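Local coordinates for 70 kDa protein (Xanthomonas sp., PDB 4B2N) that oxidatively cleaves rubber (polyisoprene latex) as a processive dioxygenase carrying two covalently bound c-type hemes, at residues R99-E104 / E333-D338. Sequence-based numbering, arbitrary orientation.
Sequences RVNLEE and EDEFED. With HEC (heme c), chain C.
Asn-101 reaches from helix 88-104 to helix 333-345 and meets Glu-335 and Asp-338, three residues apart. With CG beside the backbone N (chi1 -69°), its amide points to the facing helix, and ND2 gives a weak, bent hydrogen bond (133°) to the backbone O of Glu-335 at 3.2 Å. The same nitrogen lies 3.6 Å from Glu-335 CB; amide and Glu-335 carboxylate planes stand nearly perpendicular.

Two waters extend the polar contact. One accepts from Asn-101 ND2 (2.9 Å) and donates to Asp-338 OD2 (2.6 Å); the other donates to both Asn-101 OD1 and Glu-335 OE2. Glu-335 OE2 also takes a salt bridge from Arg-105 NE, and Asp-338 OD2 one from Arg-97 NE, while OD1 bonds Ser-94 OG; Arg-97 and Ser-94 lie on helix 88-104.

On the heme side, Phe-336 sets its ring edge, in plane, against the heme c, CE2 and CZ both 3.8 Å from CBB, while Leu-102 packs on Ile-339 and Phe-342.

Asn-101 thus adds one weak direct bond and two water bridges to helices already tied by charge. Its OD1 and Glu-335 OE2, 4.1 Å apart, are both acceptors and need a water donating to each, whereas ND2 can serve carbonyl and water alike.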
ATOM      1  N   ARG A  99     -12.900  -2.615  10.978  1.00 12.43           N
ATOM      2  CA  ARG A  99     -13.444  -3.107   9.737  1.00 13.84           C
ATOM      3  C   ARG A  99     -14.657  -2.251   9.382  1.00 13.54           C
ATOM      4  O   ARG A  99     -14.821  -1.846   8.244  1.00 13.63           O
ATOM      5  CB  ARG A  99     -13.893  -4.561   9.869  1.00 15.91           C
ATOM      6  CG  ARG A  99     -14.526  -5.053   8.552  1.00 16.36           C
ATOM      7  CD  ARG A  99     -15.166  -6.405   8.703  1.00 19.57           C
ATOM      8  NE  ARG A  99     -16.025  -6.499   9.902  1.00 23.06           N
ATOM      9  CZ  ARG A  99     -17.242  -5.991  10.067  1.00 20.84           C
ATOM     10  NH1 ARG A  99     -17.921  -5.343   9.130  1.00 25.14           N
ATOM     11  NH2 ARG A  99     -17.855  -6.216  11.192  1.00 24.74           N
ATOM     12  N   VAL A 100     -15.479  -1.947  10.380  1.00 13.23           N
ATOM     13  CA  VAL A 100     -16.651  -1.049  10.145  1.00 13.74           C
ATOM     14  C   VAL A 100     -16.190   0.324   9.616  1.00 14.58           C
ATOM     15  O   VAL A 100     -16.777   0.875   8.662  1.00 14.64           O
ATOM     16  CB  VAL A 100     -17.429  -0.889  11.475  1.00 14.21           C
ATOM     17  CG1 VAL A 100     -18.545   0.145  11.292  1.00 16.72           C
ATOM     18  CG2 VAL A 100     -18.089  -2.231  11.899  1.00 15.43           C
ATOM     19  N   ASN A 101     -15.138   0.902  10.245  1.00 15.30           N
ATOM     20  CA  ASN A 101     -14.494   2.136   9.678  1.00 16.69           C
ATOM     21  C   ASN A 101     -14.127   2.011   8.207  1.00 16.05           C
ATOM     22  O   ASN A 101     -14.420   2.926   7.450  1.00 16.42           O
ATOM     23  CB  ASN A 101     -13.254   2.514  10.467  1.00 16.73           C
ATOM     24  CG  ASN A 101     -13.603   3.015  11.861  1.00 17.51           C
ATOM     25  OD1 ASN A 101     -14.772   3.324  12.156  1.00 17.01           O
ATOM     26  ND2 ASN A 101     -12.574   3.096  12.749  1.00 16.39           N
ATOM     27  N   LEU A 102     -13.566   0.884   7.794  1.00 14.77           N
ATOM     28  CA  LEU A 102     -13.134   0.740   6.385  1.00 15.11           C
ATOM     29  C   LEU A 102     -14.362   0.695   5.436  1.00 17.79           C
ATOM     30  O   LEU A 102     -14.279   1.111   4.268  1.00 17.62           O
ATOM     31  CB  LEU A 102     -12.165  -0.447   6.191  1.00 14.58           C
ATOM     32  CG  LEU A 102     -10.806  -0.309   6.842  1.00 13.21           C
ATOM     33  CD1 LEU A 102      -9.926  -1.571   6.718  1.00 14.56           C
ATOM     34  CD2 LEU A 102     -10.136   0.914   6.243  1.00 14.68           C
ATOM     35  N   GLU A 103     -15.469   0.143   5.959  1.00 16.15           N
ATOM     36  CA  GLU A 103     -16.634  -0.111   5.139  1.00 17.63           C
ATOM     37  C   GLU A 103     -17.501   1.153   5.058  1.00 18.12           C
ATOM     38  O   GLU A 103     -18.133   1.411   4.004  1.00 20.69           O
ATOM     39  CB  GLU A 103     -17.458  -1.265   5.729  1.00 16.38           C
ATOM     40  CG  GLU A 103     -16.888  -2.659   5.409  1.00 17.17           C
ATOM     41  CD  GLU A 103     -17.715  -3.751   6.035  1.00 20.28           C
ATOM     42  OE1 GLU A 103     -18.918  -3.467   6.369  1.00 20.74           O
ATOM     43  OE2 GLU A 103     -17.160  -4.886   6.207  1.00 20.45           O
ATOM     44  N   GLU A 104     -17.576   1.917   6.155  1.00 16.58           N
ATOM     45  CA  GLU A 104     -18.533   2.999   6.205  1.00 16.93           C
ATOM     46  C   GLU A 104     -18.083   4.401   6.502  1.00 16.10           C
ATOM     47  O   GLU A 104     -18.935   5.337   6.544  1.00 17.03           O
ATOM     48  CB  GLU A 104     -19.769   2.742   7.058  1.00 20.62           C
ATOM     49  CG  GLU A 104     -19.707   1.868   8.248  1.00 25.92           C
ATOM     50  CD  GLU A 104     -21.074   1.797   8.955  1.00 30.23           C
ATOM     51  OE1 GLU A 104     -21.456   2.727   9.710  1.00 26.29           O
ATOM     52  OE2 GLU A 104     -21.715   0.768   8.765  1.00 33.28           O
ATOM     53  N   GLU A 333      -7.147   9.723  15.000  1.00 14.72           N
ATOM     54  CA  GLU A 333      -6.213   8.726  15.555  1.00 15.25           C
ATOM     55  C   GLU A 333      -6.859   7.472  16.205  1.00 15.18           C
ATOM     56  O   GLU A 333      -6.412   6.363  15.915  1.00 13.64           O
ATOM     57  CB  GLU A 333      -5.200   9.390  16.533  1.00 17.00           C
ATOM     58  CG  GLU A 333      -4.059   8.429  16.897  1.00 20.11           C
ATOM     59  CD  GLU A 333      -2.931   9.179  17.632  1.00 21.86           C
ATOM     60  OE1 GLU A 333      -2.345  10.100  17.009  1.00 22.17           O
ATOM     61  OE2 GLU A 333      -2.694   8.871  18.842  1.00 22.55           O
ATOM     62  N   ASP A 334      -7.846   7.629  17.098  0.50 15.05           N
ATOM     63  CA  ASP A 334      -8.514   6.453  17.710  0.50 16.13           C
ATOM     64  C   ASP A 334      -9.077   5.533  16.597  0.50 15.66           C
ATOM     65  O   ASP A 334      -8.932   4.295  16.665  0.50 15.48           O
ATOM     66  CB  ASP A 334      -9.675   6.836  18.682  0.50 17.20           C
ATOM     67  CG  ASP A 334      -9.233   7.627  19.908  0.50 19.53           C
ATOM     68  OD1 ASP A 334      -8.030   7.803  20.146  0.50 22.23           O
ATOM     69  OD2 ASP A 334     -10.130   8.048  20.686  0.50 21.08           O
ATOM     70  N   GLU A 335      -9.733   6.121  15.585  1.00 16.04           N
ATOM     71  CA  GLU A 335     -10.313   5.324  14.498  1.00 15.78           C
ATOM     72  C   GLU A 335      -9.255   4.541  13.739  1.00 15.61           C
ATOM     73  O   GLU A 335      -9.430   3.351  13.348  1.00 14.94           O
ATOM     74  CB  GLU A 335     -11.101   6.230  13.564  1.00 15.84           C
ATOM     75  CG  GLU A 335     -12.411   6.607  14.226  1.00 19.21           C
ATOM     76  CD  GLU A 335     -13.196   7.633  13.396  1.00 19.91           C
ATOM     77  OE1 GLU A 335     -12.682   8.734  13.130  1.00 21.60           O
ATOM     78  OE2 GLU A 335     -14.365   7.351  13.064  1.00 22.58           O
ATOM     79  N   PHE A 336      -8.096   5.171  13.628  1.00 13.72           N
ATOM     80  CA  PHE A 336      -6.995   4.507  12.915  1.00 12.95           C
ATOM     81  C   PHE A 336      -6.251   3.438  13.685  1.00 12.94           C
ATOM     82  O   PHE A 336      -5.771   2.441  13.130  1.00 13.33           O
ATOM     83  CB  PHE A 336      -6.138   5.543  12.256  1.00 12.55           C
ATOM     84  CG  PHE A 336      -6.705   5.959  10.921  1.00 13.77           C
ATOM     85  CD1 PHE A 336      -7.808   6.852  10.845  1.00 13.33           C
ATOM     86  CD2 PHE A 336      -6.133   5.484   9.733  1.00 12.78           C
ATOM     87  CE1 PHE A 336      -8.356   7.205   9.581  1.00 14.31           C
ATOM     88  CE2 PHE A 336      -6.676   5.843   8.477  1.00 14.53           C
ATOM     89  CZ  PHE A 336      -7.786   6.659   8.399  1.00 12.75           C
ATOM     90  N   GLU A 337      -6.161   3.601  14.988  1.00 13.74           N
ATOM     91  CA  GLU A 337      -5.664   2.508  15.855  1.00 14.22           C
ATOM     92  C   GLU A 337      -6.632   1.265  15.704  1.00 13.56           C
ATOM     93  O   GLU A 337      -6.211   0.159  15.636  1.00 13.31           O
ATOM     94  CB  GLU A 337      -5.699   3.004  17.339  1.00 14.75           C
ATOM     95  CG  GLU A 337      -4.643   4.049  17.633  1.00 15.60           C
ATOM     96  CD  GLU A 337      -3.212   3.491  17.693  1.00 17.48           C
ATOM     97  OE1 GLU A 337      -2.938   2.277  17.452  1.00 17.44           O
ATOM     98  OE2 GLU A 337      -2.307   4.288  18.041  1.00 19.29           O
ATOM     99  N   ASP A 338      -7.927   1.492  15.589  1.00 12.51           N
ATOM    100  CA  ASP A 338      -8.880   0.390  15.378  1.00 12.15           C
ATOM    101  C   ASP A 338      -8.711  -0.203  13.961  1.00 12.15           C
ATOM    102  O   ASP A 338      -8.668  -1.420  13.801  1.00 12.60           O
ATOM    103  CB  ASP A 338     -10.329   0.914  15.526  1.00 13.05           C
ATOM    104  CG  ASP A 338     -10.758   1.176  16.991  1.00 13.80           C
ATOM    105  OD1 ASP A 338     -10.129   0.646  17.922  1.00 13.85           O
ATOM    106  OD2 ASP A 338     -11.775   1.932  17.196  1.00 13.87           O
TER
HETATM  107 FE   HEC C 700      -2.394   2.631   1.734  1.00 12.72          FE
HETATM  108  CHA HEC C 700       0.894   1.621   2.317  1.00 12.17           C
HETATM  109  CHB HEC C 700      -3.225   1.881   5.066  1.00 12.20           C
HETATM  110  CHC HEC C 700      -5.499   4.274   1.456  1.00 12.80           C
HETATM  111  CHD HEC C 700      -1.839   2.798  -1.581  1.00 12.71           C
HETATM  112  NA  HEC C 700      -1.447   1.975   3.302  1.00 12.51           N
HETATM  113  C1A HEC C 700      -0.124   1.440   3.339  1.00 12.76           C
HETATM  114  C2A HEC C 700       0.178   0.733   4.574  1.00 12.89           C
HETATM  115  C3A HEC C 700      -0.982   0.794   5.399  1.00 12.45           C
HETATM  116  C4A HEC C 700      -1.954   1.532   4.584  1.00 12.89           C
HETATM  117  CMA HEC C 700      -1.178   0.155   6.760  1.00 13.07           C
HETATM  118  CAA HEC C 700       1.490   0.020   4.993  1.00 12.98           C
HETATM  119  CBA HEC C 700       1.475  -1.341   4.294  1.00 12.66           C
HETATM  120  CGA HEC C 700       2.783  -2.093   4.459  1.00 13.12           C
HETATM  121  O1A HEC C 700       3.916  -1.523   4.295  1.00 13.21           O
HETATM  122  O2A HEC C 700       2.635  -3.299   4.676  1.00 14.42           O
HETATM  123  NB  HEC C 700      -3.925   3.070   3.018  1.00 12.51           N
HETATM  124  C1B HEC C 700      -4.155   2.628   4.260  1.00 12.98           C
HETATM  125  C2B HEC C 700      -5.399   3.067   4.875  1.00 12.39           C
HETATM  126  C3B HEC C 700      -6.046   3.774   3.839  1.00 11.59           C
HETATM  127  C4B HEC C 700      -5.112   3.667   2.725  1.00 13.61           C
HETATM  128  CMB HEC C 700      -5.746   2.749   6.274  1.00 12.86           C
HETATM  129  CAB HEC C 700      -7.348   4.532   3.854  1.00 12.22           C
HETATM  130  CBB HEC C 700      -7.383   5.641   4.741  1.00 11.05           C
HETATM  131  NC  HEC C 700      -3.531   3.388   0.297  1.00 12.69           N
HETATM  132  C1C HEC C 700      -4.742   4.056   0.248  1.00 13.19           C
HETATM  133  C2C HEC C 700      -5.181   4.388  -1.131  1.00 13.55           C
HETATM  134  C3C HEC C 700      -4.058   3.963  -1.995  1.00 13.07           C
HETATM  135  C4C HEC C 700      -3.077   3.373  -1.087  1.00 12.64           C
HETATM  136  CMC HEC C 700      -6.488   5.105  -1.455  1.00 13.55           C
HETATM  137  CAC HEC C 700      -3.911   4.092  -3.480  1.00 14.24           C
HETATM  138  CBC HEC C 700      -4.335   5.285  -4.074  1.00 14.03           C
HETATM  139  ND  HEC C 700      -0.741   2.287   0.595  1.00 12.62           N
HETATM  140  C1D HEC C 700      -0.713   2.415  -0.730  1.00 12.80           C
HETATM  141  C2D HEC C 700       0.550   2.092  -1.312  1.00 12.27           C
HETATM  142  C3D HEC C 700       1.344   1.763  -0.171  1.00 12.76           C
HETATM  143  C4D HEC C 700       0.452   1.938   0.970  1.00 12.34           C
HETATM  144  CMD HEC C 700       1.005   2.073  -2.727  1.00 12.63           C
HETATM  145  CAD HEC C 700       2.802   1.469  -0.225  1.00 13.05           C
HETATM  146  CBD HEC C 700       3.353   2.945  -0.323  1.00 13.50           C
HETATM  147  CGD HEC C 700       4.852   2.910  -0.514  1.00 15.14           C
HETATM  148  O1D HEC C 700       5.357   3.120  -1.646  1.00 15.60           O
HETATM  149  O2D HEC C 700       5.536   2.562   0.505  1.00 14.68           O
HETATM  150  O   HOH W   1     -13.123   3.377  15.564  1.00 19.48           O
HETATM  151  O   HOH W   2     -15.807   5.377  13.573  1.00 21.58           O